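Local atomic coordinates of oligopeptide ABC transporter, periplasmic oligopeptide-binding protein, putative (Thermotoga maritima MSB8, PDB entry 5IPW), a protein that probably binds oligopeptides in the periplasm and hands them to an ABC transporter for uptake, as a putative family 5 solute-binding protein. Residues S527-K532 with V552-D557; S394-P399 with K570-M575. All coordinates share one frame; numbering follows the deposited sequence.

Contact 1 of 2, residues S527-K532 with V552-D557; sequences SYYIDK and VYRLVD
Y529 reaches across from helix 523-534 and lays its ring on that of Y553, which belongs to helix 550-564. The two form an offset stack: the planes are 15° apart and the centroids 4.3 Å, with CD2 of Y529 over the Y553 face toward its rim. CG of Y529 stands anti to its backbone N (chi1 -180°), and the side chain sits as a knob in a hole formed by Y553, R554, V556 and D557. At the far end of that ring the hydroxyl donates a hydrogen bond to D557, OH to OD2 2.8 Å, arriving on the syn side and 21° out of the carboxylate plane. The same OD2 is held by R554 in a salt bridge, 2.6 Å from NH1, and R554 NH2 pairs in turn with E550. Y553 turns its own hydroxyl elsewhere, to E547. Beside the rings, V556 meets I530, CG1 to CG1 at 3.6 Å, while the axes of the two short helical segments come within 10.7 Å. With a leucine in place of Y529 the ring and its hydroxyl are gone, which would probably leave the Y553 face without its stacking partner and D557 OD2 with R554 but no phenol. The contact thus joins a stacked aromatic pair to a carboxylate shared by a phenol and a guanidinium, and the nearby positive charge is likely to favour D557 in its ionised form.

Contact 2 of 2, residues S394-P399 with K570-M575; sequences SPYFDP and KIKELM
Y396 and K572 mark the nearest approach of the two backbones, their CA atoms 5.9 Å apart, where an irregular loop runs past a turn of helix 568-584. The loop makes a type I beta turn from S394 to F397, closed by the bond from F397 N to S394 O, and this puts P395 and Y396 at its two central positions. A water links the backbones as well, donating to K572 O and, weakly, to Y396 O. The Y396 ring carries most of the side-chain contact. M575 lies over one face in a CH-pi contact, its CG 3.8 Å from the ring centroid and 15° off the normal; SD, 4.8 Å from the same centroid, adds an oblique Met-aromatic contact. P395 CB sits over the centre of the opposite face, so the ring is sandwiched between helix and turn. Farther out along the ring, I571 CG2 comes within 3.4 Å of Y396 CE1. The bend of the K572 chain at chi3 (-70°) puts CE beside P395 O, and NZ at its end donates to that oxygen over 2.9 Å, from above the carbonyl plane with a C=O...N angle of 117°. That ammonium also has a long, weak ion pair with E90. D398 takes the N-cap position before helix 399-403, with OD1 accepting from W401 N and OD2 bound to R583 and T579 of helix 568-584. Helix 568-584 also packs against helix 550-564, where I562 touches I571, L574 and M575, while F508 from a loop meets M575 and Q499 and L501 border Y396.

Overall arrangement
Helices 550-564 and 568-584 follow each other in the chain and tie the two contacts together: the first supplies 552-557 to contact 1, the second 570-575 to contact 2. The centres of contacts 1 and 2 lie about 21 Å apart, and their nearest atoms are about 6 Å apart without touching. L555, from the same turns as contact 1, packs on A578, I581 and H582 of helix 568-584, so the helix that carries half of contact 1 packs directly on the one that carries half of contact 2. Contact 1 closes a short span of chain and is nested inside the much longer loop closed by contact 2. Contact 2 is buried and contact 1 only partly so; their centres lie about 16 Å and 26 Å from the centre of the chain.

Contact 1 of 2, residues S527-K532 with V552-D557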
ATOM      1  N   SER A 527     -11.412   0.049 -24.342  1.00 66.43           N
ATOM      2  CA  SER A 527     -11.201  -1.372 -24.570  1.00 68.61           C
ATOM      3  C   SER A 527     -10.973  -1.652 -26.061  1.00 77.67           C
ATOM      4  O   SER A 527     -10.143  -2.490 -26.427  1.00 75.67           O
ATOM      5  CB  SER A 527     -12.403  -2.150 -24.047  1.00 67.31           C
ATOM      6  OG  SER A 527     -12.119  -3.525 -23.947  1.00 67.22           O
ATOM      7  N   TYR A 528     -11.713  -0.937 -26.910  1.00 86.75           N
ATOM      8  CA  TYR A 528     -11.536  -1.002 -28.365  1.00 92.16           C
ATOM      9  C   TYR A 528     -10.130  -0.531 -28.780  1.00 91.53           C
ATOM     10  O   TYR A 528      -9.501  -1.130 -29.656  1.00 93.87           O
ATOM     11  CB  TYR A 528     -12.643  -0.189 -29.067  1.00 95.63           C
ATOM     12  CG  TYR A 528     -12.501  -0.052 -30.573  1.00101.12           C
ATOM     13  CD1 TYR A 528     -12.249  -1.163 -31.379  1.00102.72           C
ATOM     14  CD2 TYR A 528     -12.643   1.189 -31.193  1.00106.34           C
ATOM     15  CE1 TYR A 528     -12.121  -1.041 -32.754  1.00104.96           C
ATOM     16  CE2 TYR A 528     -12.519   1.321 -32.570  1.00109.95           C
ATOM     17  CZ  TYR A 528     -12.257   0.201 -33.345  1.00109.24           C
ATOM     18  OH  TYR A 528     -12.128   0.313 -34.711  1.00109.58           O
ATOM     19  N   TYR A 529      -9.635   0.511 -28.115  1.00 87.42           N
ATOM     20  CA  TYR A 529      -8.326   1.089 -28.416  1.00 83.68           C
ATOM     21  C   TYR A 529      -7.189   0.141 -28.059  1.00 83.17           C
ATOM     22  O   TYR A 529      -6.325  -0.150 -28.882  1.00 84.35           O
ATOM     23  CB  TYR A 529      -8.163   2.392 -27.645  1.00 83.99           C
ATOM     24  CG  TYR A 529      -6.850   3.105 -27.864  1.00 87.83           C
ATOM     25  CD1 TYR A 529      -5.714   2.755 -27.144  1.00 88.46           C
ATOM     26  CD2 TYR A 529      -6.754   4.152 -28.775  1.00 90.35           C
ATOM     27  CE1 TYR A 529      -4.513   3.418 -27.333  1.00 92.03           C
ATOM     28  CE2 TYR A 529      -5.561   4.825 -28.970  1.00 91.09           C
ATOM     29  CZ  TYR A 529      -4.442   4.457 -28.247  1.00 92.82           C
ATOM     30  OH  TYR A 529      -3.252   5.124 -28.442  1.00 90.32           O
ATOM     31  N   ILE A 530      -7.189  -0.326 -26.817  1.00 84.35           N
ATOM     32  CA  ILE A 530      -6.155  -1.237 -26.337  1.00 84.25           C
ATOM     33  C   ILE A 530      -6.115  -2.464 -27.235  1.00 85.91           C
ATOM     34  O   ILE A 530      -5.046  -2.874 -27.684  1.00 87.92           O
ATOM     35  CB  ILE A 530      -6.404  -1.662 -24.872  1.00 81.66           C
ATOM     36  CG1 ILE A 530      -6.221  -0.468 -23.931  1.00 80.79           C
ATOM     37  CG2 ILE A 530      -5.451  -2.778 -24.454  1.00 82.10           C
ATOM     38  CD1 ILE A 530      -6.860  -0.653 -22.572  1.00 80.99           C
ATOM     39  N   ASP A 531      -7.287  -3.036 -27.496  1.00 89.88           N
ATOM     40  CA  ASP A 531      -7.389  -4.219 -28.351  1.00 93.46           C
ATOM     41  C   ASP A 531      -6.810  -3.988 -29.746  1.00 96.27           C
ATOM     42  O   ASP A 531      -6.106  -4.848 -30.278  1.00 90.12           O
ATOM     43  CB  ASP A 531      -8.843  -4.707 -28.466  1.00 92.38           C
ATOM     44  CG  ASP A 531      -9.111  -5.972 -27.661  1.00 91.91           C
ATOM     45  OD1 ASP A 531      -8.281  -6.350 -26.803  1.00 88.60           O
ATOM     46  OD2 ASP A 531     -10.164  -6.600 -27.896  1.00 93.20           O
ATOM     47  N   LYS A 532      -7.105  -2.831 -30.333  1.00101.69           N
ATOM     48  CA  LYS A 532      -6.624  -2.513 -31.676  1.00103.14           C
ATOM     49  C   LYS A 532      -5.115  -2.280 -31.691  1.00102.18           C
ATOM     50  O   LYS A 532      -4.373  -3.037 -32.311  1.00103.44           O
ATOM     51  CB  LYS A 532      -7.357  -1.290 -32.246  1.00104.67           C
ATOM     52  CG  LYS A 532      -6.973  -0.948 -33.680  1.00106.51           C
ATOM     53  CD  LYS A 532      -7.797   0.202 -34.232  1.00106.11           C
ATOM     54  CE  LYS A 532      -7.243   0.689 -35.561  1.00104.70           C
ATOM     55  NZ  LYS A 532      -8.009   1.851 -36.085  1.00104.12           N
ATOM     56  N   VAL A 552      -6.791  11.114 -23.323  1.00 76.44           N
ATOM     57  CA  VAL A 552      -7.125   9.878 -22.606  1.00 74.04           C
ATOM     58  C   VAL A 552      -6.442   8.674 -23.252  1.00 72.47           C
ATOM     59  O   VAL A 552      -5.837   7.858 -22.559  1.00 72.81           O
ATOM     60  CB  VAL A 552      -8.653   9.647 -22.545  1.00 75.88           C
ATOM     61  CG1 VAL A 552      -8.987   8.272 -21.988  1.00 75.37           C
ATOM     62  CG2 VAL A 552      -9.321  10.718 -21.695  1.00 77.13           C
ATOM     63  N   TYR A 553      -6.537   8.556 -24.573  1.00 74.64           N
ATOM     64  CA  TYR A 553      -5.852   7.478 -25.293  1.00 76.06           C
ATOM     65  C   TYR A 553      -4.350   7.497 -25.027  1.00 76.43           C
ATOM     66  O   TYR A 553      -3.677   6.471 -25.157  1.00 74.39           O
ATOM     67  CB  TYR A 553      -6.083   7.581 -26.803  1.00 80.71           C
ATOM     68  CG  TYR A 553      -7.453   7.160 -27.310  1.00 86.09           C
ATOM     69  CD1 TYR A 553      -8.195   6.159 -26.679  1.00 86.57           C
ATOM     70  CD2 TYR A 553      -7.986   7.734 -28.463  1.00 87.72           C
ATOM     71  CE1 TYR A 553      -9.433   5.772 -27.165  1.00 86.97           C
ATOM     72  CE2 TYR A 553      -9.221   7.350 -28.955  1.00 88.21           C
ATOM     73  CZ  TYR A 553      -9.941   6.368 -28.303  1.00 87.25           C
ATOM     74  OH  TYR A 553     -11.168   5.981 -28.786  1.00 86.99           O
ATOM     75  N   ARG A 554      -3.832   8.673 -24.679  1.00 77.82           N
ATOM     76  CA  ARG A 554      -2.415   8.850 -24.378  1.00 79.48           C
ATOM     77  C   ARG A 554      -2.055   8.226 -23.031  1.00 77.65           C
ATOM     78  O   ARG A 554      -1.055   7.510 -22.919  1.00 78.95           O
ATOM     79  CB  ARG A 554      -2.050  10.347 -24.405  1.00 80.87           C
ATOM     80  CG  ARG A 554      -0.759  10.679 -25.147  1.00 83.42           C
ATOM     81  CD  ARG A 554      -0.658   9.984 -26.503  1.00 84.43           C
ATOM     82  NE  ARG A 554      -1.943   9.927 -27.208  1.00 84.93           N
ATOM     83  CZ  ARG A 554      -2.257   9.044 -28.157  1.00 85.24           C
ATOM     84  NH1 ARG A 554      -1.391   8.113 -28.547  1.00 85.99           N
ATOM     85  NH2 ARG A 554      -3.458   9.087 -28.724  1.00 84.29           N
ATOM     86  N   LEU A 555      -2.874   8.495 -22.014  1.00 72.53           N
ATOM     87  CA  LEU A 555      -2.700   7.885 -20.688  1.00 67.77           C
ATOM     88  C   LEU A 555      -2.635   6.360 -20.748  1.00 67.23           C
ATOM     89  O   LEU A 555      -1.933   5.740 -19.953  1.00 69.31           O
ATOM     90  CB  LEU A 555      -3.820   8.305 -19.735  1.00 62.75           C
ATOM     91  CG  LEU A 555      -3.677   9.675 -19.083  1.00 62.15           C
ATOM     92  CD1 LEU A 555      -4.963  10.048 -18.365  1.00 61.54           C
ATOM     93  CD2 LEU A 555      -2.506   9.711 -18.113  1.00 61.01           C
ATOM     94  N   VAL A 556      -3.365   5.760 -21.684  1.00 64.83           N
ATOM     95  CA  VAL A 556      -3.297   4.314 -21.881  1.00 65.03           C
ATOM     96  C   VAL A 556      -1.898   3.946 -22.346  1.00 67.48           C
ATOM     97  O   VAL A 556      -1.266   3.065 -21.771  1.00 70.98           O
ATOM     98  CB  VAL A 556      -4.331   3.815 -22.911  1.00 63.87           C
ATOM     99  CG1 VAL A 556      -4.161   2.327 -23.176  1.00 61.92           C
ATOM    100  CG2 VAL A 556      -5.749   4.101 -22.434  1.00 66.79           C
ATOM    101  N   ASP A 557      -1.421   4.633 -23.383  1.00 71.51           N
ATOM    102  CA  ASP A 557      -0.092   4.387 -23.951  1.00 73.26           C
ATOM    103  C   ASP A 557       0.997   4.461 -22.888  1.00 73.28           C
ATOM    104  O   ASP A 557       1.893   3.610 -22.842  1.00 66.90           O
ATOM    105  CB  ASP A 557       0.214   5.397 -25.062  1.00 76.09           C
ATOM    106  CG  ASP A 557      -0.597   5.149 -26.317  1.00 76.80           C
ATOM    107  OD1 ASP A 557      -0.651   3.986 -26.773  1.00 75.43           O
ATOM    108  OD2 ASP A 557      -1.173   6.122 -26.850  1.00 76.97           O
TER

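Contact 2 of 2, residues S394-P399 with K570-M575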
ATOM      1  N   SER A 394       5.597  10.513  -1.868  1.00 72.05           N
ATOM      2  CA  SER A 394       5.361   9.362  -2.726  1.00 69.24           C
ATOM      3  C   SER A 394       6.186   9.501  -3.993  1.00 67.75           C
ATOM      4  O   SER A 394       6.351  10.606  -4.498  1.00 69.66           O
ATOM      5  CB  SER A 394       3.876   9.244  -3.062  1.00 70.12           C
ATOM      6  OG  SER A 394       3.472  10.212  -4.013  1.00 68.58           O
ATOM      7  N   PRO A 395       6.683   8.376  -4.527  1.00 66.63           N
ATOM      8  CA  PRO A 395       7.716   8.416  -5.562  1.00 67.92           C
ATOM      9  C   PRO A 395       7.440   9.389  -6.692  1.00 71.17           C
ATOM     10  O   PRO A 395       8.318  10.169  -7.056  1.00 76.71           O
ATOM     11  CB  PRO A 395       7.738   6.982  -6.105  1.00 66.86           C
ATOM     12  CG  PRO A 395       6.503   6.323  -5.584  1.00 66.35           C
ATOM     13  CD  PRO A 395       6.206   7.003  -4.291  1.00 65.97           C
ATOM     14  N   TYR A 396       6.222   9.352  -7.221  1.00 74.39           N
ATOM     15  CA  TYR A 396       5.873  10.106  -8.422  1.00 76.55           C
ATOM     16  C   TYR A 396       5.098  11.387  -8.110  1.00 78.87           C
ATOM     17  O   TYR A 396       4.523  11.992  -9.019  1.00 81.22           O
ATOM     18  CB  TYR A 396       5.065   9.212  -9.361  1.00 75.95           C
ATOM     19  CG  TYR A 396       5.559   7.787  -9.367  1.00 76.83           C
ATOM     20  CD1 TYR A 396       6.830   7.480  -9.838  1.00 79.59           C
ATOM     21  CD2 TYR A 396       4.769   6.750  -8.877  1.00 77.23           C
ATOM     22  CE1 TYR A 396       7.298   6.177  -9.835  1.00 79.20           C
ATOM     23  CE2 TYR A 396       5.227   5.444  -8.871  1.00 77.12           C
ATOM     24  CZ  TYR A 396       6.491   5.162  -9.351  1.00 77.62           C
ATOM     25  OH  TYR A 396       6.949   3.869  -9.349  1.00 73.92           O
ATOM     26  N   PHE A 397       5.109  11.799  -6.839  1.00 77.93           N
ATOM     27  CA  PHE A 397       4.423  13.007  -6.370  1.00 82.36           C
ATOM     28  C   PHE A 397       4.500  14.165  -7.352  1.00 83.03           C
ATOM     29  O   PHE A 397       5.566  14.448  -7.906  1.00 80.34           O
ATOM     30  CB  PHE A 397       5.023  13.467  -5.043  1.00 84.56           C
ATOM     31  CG  PHE A 397       4.447  14.755  -4.531  1.00 88.37           C
ATOM     32  CD1 PHE A 397       3.271  14.753  -3.810  1.00 89.76           C
ATOM     33  CD2 PHE A 397       5.081  15.967  -4.767  1.00 89.41           C
ATOM     34  CE1 PHE A 397       2.725  15.926  -3.323  1.00 90.36           C
ATOM     35  CE2 PHE A 397       4.543  17.146  -4.286  1.00 90.51           C
ATOM     36  CZ  PHE A 397       3.367  17.125  -3.562  1.00 90.49           C
ATOM     37  N   ASP A 398       3.370  14.840  -7.547  1.00 84.28           N
ATOM     38  CA  ASP A 398       3.305  15.975  -8.458  1.00 84.00           C
ATOM     39  C   ASP A 398       2.888  17.234  -7.702  1.00 85.26           C
ATOM     40  O   ASP A 398       1.735  17.350  -7.272  1.00 83.99           O
ATOM     41  CB  ASP A 398       2.349  15.697  -9.613  1.00 82.21           C
ATOM     42  CG  ASP A 398       2.545  16.662 -10.767  1.00 83.30           C
ATOM     43  OD1 ASP A 398       2.789  17.860 -10.507  1.00 84.28           O
ATOM     44  OD2 ASP A 398       2.468  16.234 -11.936  1.00 80.11           O
ATOM     45  N   PRO A 399       3.831  18.183  -7.539  1.00 86.53           N
ATOM     46  CA  PRO A 399       3.563  19.410  -6.779  1.00 84.40           C
ATOM     47  C   PRO A 399       2.656  20.375  -7.545  1.00 81.14           C
ATOM     48  O   PRO A 399       1.772  20.999  -6.953  1.00 70.84           O
ATOM     49  CB  PRO A 399       4.957  20.008  -6.580  1.00 83.53           C
ATOM     50  CG  PRO A 399       5.762  19.506  -7.734  1.00 83.90           C
ATOM     51  CD  PRO A 399       5.175  18.189  -8.153  1.00 83.04           C
ATOM     52  N   LYS A 570      12.963   5.520 -15.807  1.00106.25           N
ATOM     53  CA  LYS A 570      12.000   5.685 -16.899  1.00102.96           C
ATOM     54  C   LYS A 570      10.569   5.733 -16.355  1.00 96.55           C
ATOM     55  O   LYS A 570       9.745   6.506 -16.837  1.00 95.02           O
ATOM     56  CB  LYS A 570      12.133   4.556 -17.941  1.00102.96           C
ATOM     57  CG  LYS A 570      12.361   5.029 -19.375  1.00103.86           C
ATOM     58  CD  LYS A 570      11.283   5.983 -19.883  1.00104.66           C
ATOM     59  CE  LYS A 570      11.735   6.733 -21.130  1.00103.41           C
ATOM     60  NZ  LYS A 570      11.011   8.025 -21.303  1.00101.75           N
ATOM     61  N   ILE A 571      10.288   4.916 -15.344  1.00 89.36           N
ATOM     62  CA  ILE A 571       8.974   4.917 -14.713  1.00 85.98           C
ATOM     63  C   ILE A 571       8.661   6.323 -14.204  1.00 86.87           C
ATOM     64  O   ILE A 571       7.625   6.888 -14.551  1.00 87.59           O
ATOM     65  CB  ILE A 571       8.877   3.888 -13.559  1.00 84.73           C
ATOM     66  CG1 ILE A 571       8.574   2.489 -14.100  1.00 84.50           C
ATOM     67  CG2 ILE A 571       7.774   4.256 -12.578  1.00 84.75           C
ATOM     68  CD1 ILE A 571       9.732   1.817 -14.792  1.00 84.94           C
ATOM     69  N   LYS A 572       9.566   6.884 -13.400  1.00 87.43           N
ATOM     70  CA  LYS A 572       9.359   8.205 -12.787  1.00 88.47           C
ATOM     71  C   LYS A 572       9.138   9.298 -13.838  1.00 86.18           C
ATOM     72  O   LYS A 572       8.337  10.214 -13.638  1.00 78.43           O
ATOM     73  CB  LYS A 572      10.537   8.574 -11.874  1.00 90.40           C
ATOM     74  CG  LYS A 572      10.304   9.828 -11.037  1.00 91.46           C
ATOM     75  CD  LYS A 572      11.112   9.843  -9.741  1.00 92.48           C
ATOM     76  CE  LYS A 572      10.603   8.812  -8.734  1.00 91.64           C
ATOM     77  NZ  LYS A 572      11.017   9.092  -7.328  1.00 87.59           N
ATOM     78  N   GLU A 573       9.846   9.185 -14.955  1.00 88.01           N
ATOM     79  CA  GLU A 573       9.667  10.098 -16.084  1.00 93.82           C
ATOM     80  C   GLU A 573       8.323   9.875 -16.783  1.00 90.92           C
ATOM     81  O   GLU A 573       7.680  10.836 -17.205  1.00 93.16           O
ATOM     82  CB  GLU A 573      10.811   9.936 -17.095  1.00 99.41           C
ATOM     83  CG  GLU A 573      12.170  10.401 -16.584  1.00100.48           C
ATOM     84  CD  GLU A 573      13.321   9.947 -17.463  1.00103.36           C
ATOM     85  OE1 GLU A 573      13.072   9.440 -18.579  1.00105.68           O
ATOM     86  OE2 GLU A 573      14.482  10.097 -17.030  1.00104.18           O
ATOM     87  N   LEU A 574       7.915   8.612 -16.914  1.00 86.34           N
ATOM     88  CA  LEU A 574       6.624   8.266 -17.525  1.00 80.42           C
ATOM     89  C   LEU A 574       5.431   8.661 -16.645  1.00 78.17           C
ATOM     90  O   LEU A 574       4.407   9.127 -17.152  1.00 78.31           O
ATOM     91  CB  LEU A 574       6.568   6.774 -17.865  1.00 78.06           C
ATOM     92  CG  LEU A 574       7.460   6.335 -19.037  1.00 80.06           C
ATOM     93  CD1 LEU A 574       7.619   4.820 -19.060  1.00 79.96           C
ATOM     94  CD2 LEU A 574       6.932   6.829 -20.377  1.00 80.67           C
ATOM     95  N   MET A 575       5.566   8.483 -15.333  1.00 75.03           N
ATOM     96  CA  MET A 575       4.536   8.918 -14.392  1.00 75.44           C
ATOM     97  C   MET A 575       4.412  10.431 -14.356  1.00 78.92           C
ATOM     98  O   MET A 575       3.333  10.959 -14.102  1.00 81.18           O
ATOM     99  CB  MET A 575       4.834   8.402 -12.984  1.00 74.47           C
ATOM    100  CG  MET A 575       4.593   6.910 -12.806  1.00 74.67           C
ATOM    101  SD  MET A 575       2.873   6.401 -13.017  1.00 72.23           S
ATOM    102  CE  MET A 575       2.043   7.291 -11.700  1.00 69.03           C
TER
HETATM  103  O   HOH W   1       6.897  11.058 -11.298  1.00 67.37           O